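Local coordinates for polymerase nucleotidyl transferase domain-containing protein (Archaeoglobus fulgidus, PDB 1YLQ) that probably acts as a nucleotidyltransferase, moving a nucleoside monophosphate from a nucleotide to an acceptor, at residues 43-46 / 47-50. Residues are numbered along the deposited sequence; the frame is centred on the assembly and turned at random.
Sequences VSDV and FEDR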
loop_
_atom_site.group_PDB
_atom_site.type_symbol
_atom_site.label_atom_id
_atom_site.label_comp_id
_atom_site.label_asym_id
_atom_site.label_seq_id
_atom_site.Cartn_x
_atom_site.Cartn_y
_atom_site.Cartn_z
ATOM N N VAL A 43 -11.281 13.169 -4.720
ATOM C CA VAL A 43 -12.017 13.760 -5.815
ATOM C C VAL A 43 -13.179 14.583 -5.266
ATOM O O VAL A 43 -14.021 14.067 -4.536
ATOM C CB VAL A 43 -12.604 12.658 -6.742
ATOM C CG1 VAL A 43 -13.446 13.269 -7.858
ATOM C CG2 VAL A 43 -11.455 11.703 -7.299
ATOM N N SER A 44 -13.225 15.868 -5.638
ATOM C CA SER A 44 -14.361 16.729 -5.224
ATOM C C SER A 44 -14.322 17.944 -6.113
ATOM O O SER A 44 -13.232 18.396 -6.473
ATOM C CB SER A 44 -14.159 17.193 -3.771
ATOM O OG SER A 44 -15.094 18.220 -3.466
ATOM N N ASP A 45 -15.481 18.534 -6.415
ATOM C CA ASP A 45 -15.442 19.800 -7.172
ATOM C C ASP A 45 -15.021 20.986 -6.302
ATOM O O ASP A 45 -14.767 22.084 -6.802
ATOM C CB ASP A 45 -16.761 20.069 -7.894
ATOM C CG ASP A 45 -16.895 19.244 -9.156
ATOM O OD1 ASP A 45 -15.880 18.667 -9.672
ATOM O OD2 ASP A 45 -18.010 19.204 -9.679
ATOM N N VAL A 46 -14.886 20.772 -5.010
ATOM C CA VAL A 46 -14.188 21.800 -4.196
ATOM C C VAL A 46 -12.770 22.118 -4.764
ATOM O O VAL A 46 -12.277 23.217 -4.666
ATOM C CB VAL A 46 -14.118 21.364 -2.704
ATOM C CG1 VAL A 46 -13.354 22.351 -1.865
ATOM C CG2 VAL A 46 -15.571 21.265 -2.121
ATOM N N PHE A 47 -12.131 21.153 -5.392
ATOM C CA PHE A 47 -10.783 21.342 -5.924
ATOM C C PHE A 47 -10.757 22.116 -7.246
ATOM O O PHE A 47 -9.672 22.321 -7.841
ATOM C CB PHE A 47 -10.095 19.986 -6.049
ATOM C CG PHE A 47 -9.917 19.278 -4.711
ATOM C CD1 PHE A 47 -9.358 19.951 -3.626
ATOM C CD2 PHE A 47 -10.257 17.926 -4.567
ATOM C CE1 PHE A 47 -9.177 19.315 -2.398
ATOM C CE2 PHE A 47 -10.047 17.255 -3.347
ATOM C CZ PHE A 47 -9.540 17.952 -2.263
ATOM N N GLU A 48 -11.942 22.567 -7.687
ATOM C CA GLU A 48 -12.002 23.520 -8.793
ATOM C C GLU A 48 -11.273 24.819 -8.376
ATOM O O GLU A 48 -10.827 25.566 -9.197
ATOM C CB GLU A 48 -13.439 23.825 -9.210
ATOM C CG GLU A 48 -14.059 22.767 -10.059
ATOM C CD GLU A 48 -15.565 22.987 -10.252
ATOM O OE1 GLU A 48 -16.137 23.873 -9.569
ATOM O OE2 GLU A 48 -16.161 22.286 -11.085
ATOM N N ASP A 49 -11.147 25.052 -7.083
ATOM C CA ASP A 49 -10.411 26.208 -6.589
ATOM C C ASP A 49 -8.979 25.747 -6.355
ATOM O O ASP A 49 -8.727 24.934 -5.453
ATOM C CB ASP A 49 -11.059 26.729 -5.295
ATOM C CG ASP A 49 -10.272 27.847 -4.657
ATOM O OD1 ASP A 49 -9.095 28.003 -4.948
ATOM O OD2 ASP A 49 -10.817 28.576 -3.841
ATOM N N ARG A 50 -8.058 26.215 -7.206
ATOM C CA ARG A 50 -6.643 25.814 -7.160
ATOM C C ARG A 50 -6.045 26.024 -5.787
ATOM O O ARG A 50 -5.183 25.279 -5.362
ATOM C CB ARG A 50 -5.857 26.621 -8.196
ATOM C CG ARG A 50 -4.326 26.420 -8.187
ATOM C CD ARG A 50 -3.763 26.725 -9.565
ATOM N NE ARG A 50 -3.995 28.099 -9.978
ATOM C CZ ARG A 50 -3.640 28.609 -11.155
ATOM N NH1 ARG A 50 -3.101 27.848 -12.105
ATOM N NH2 ARG A 50 -3.857 29.875 -11.393
#
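Phe47 folds back on Ser44 within a short 3-10 turn, residues 45-48, held by three successive i-to-i+3 backbone hydrogen bonds. Phe47 N donates to Ser44 O (3.2 Å), Glu48 N to Asp45 O (3.0 Å) and Asp49 N to Val46 O (3.2 Å). An ST turn reinforces the start: Ser44 OG, turned away from the backbone N of its own residue and toward the carbonyl side, where Val46 N can reach it, accepts from that nitrogen at 3.0 Å. The same OG also hydrogen-bonds to Asp17 OD1, which ties Ser44, a buried residue, to the loop before strand 19-23.

The ring packing belongs to Phe47. With CG beside the backbone N and anti to the carbonyl carbon (chi1 -62°), its ring runs back along the incoming chain, and CD2 lies 4.0 Å from Ser44 CB and 3.6 Å from Ser44 O. Were the ring cut back to an alanine, Ser44 CB would probably lose its aromatic neighbour and a gap would be likely to open against Phe56, whose ring meets that of Phe47 at about 45°.

Among the charged groups, the carboxylates of Asp45 and Glu48 stack with their planes 13° apart, Asp45 OD2 lying 3.9 Å from Glu48 OE2. This proximity of like charges is likely to be unfavourable, but Asp45 OD1 accepts a hydrogen bond from Lys76 N at the start of helix 76-83, which may ease it.

The turn thus links strand 38-43, whose last residue Val43 pairs with Glu19, to helix 50-63: Asp49 is the N-cap, its OD1 accepting from Asn51 N, while Phe47 packs on Val15, in the loop after helix 3-14, and on Lys53 and Phe56 of helix 50-63.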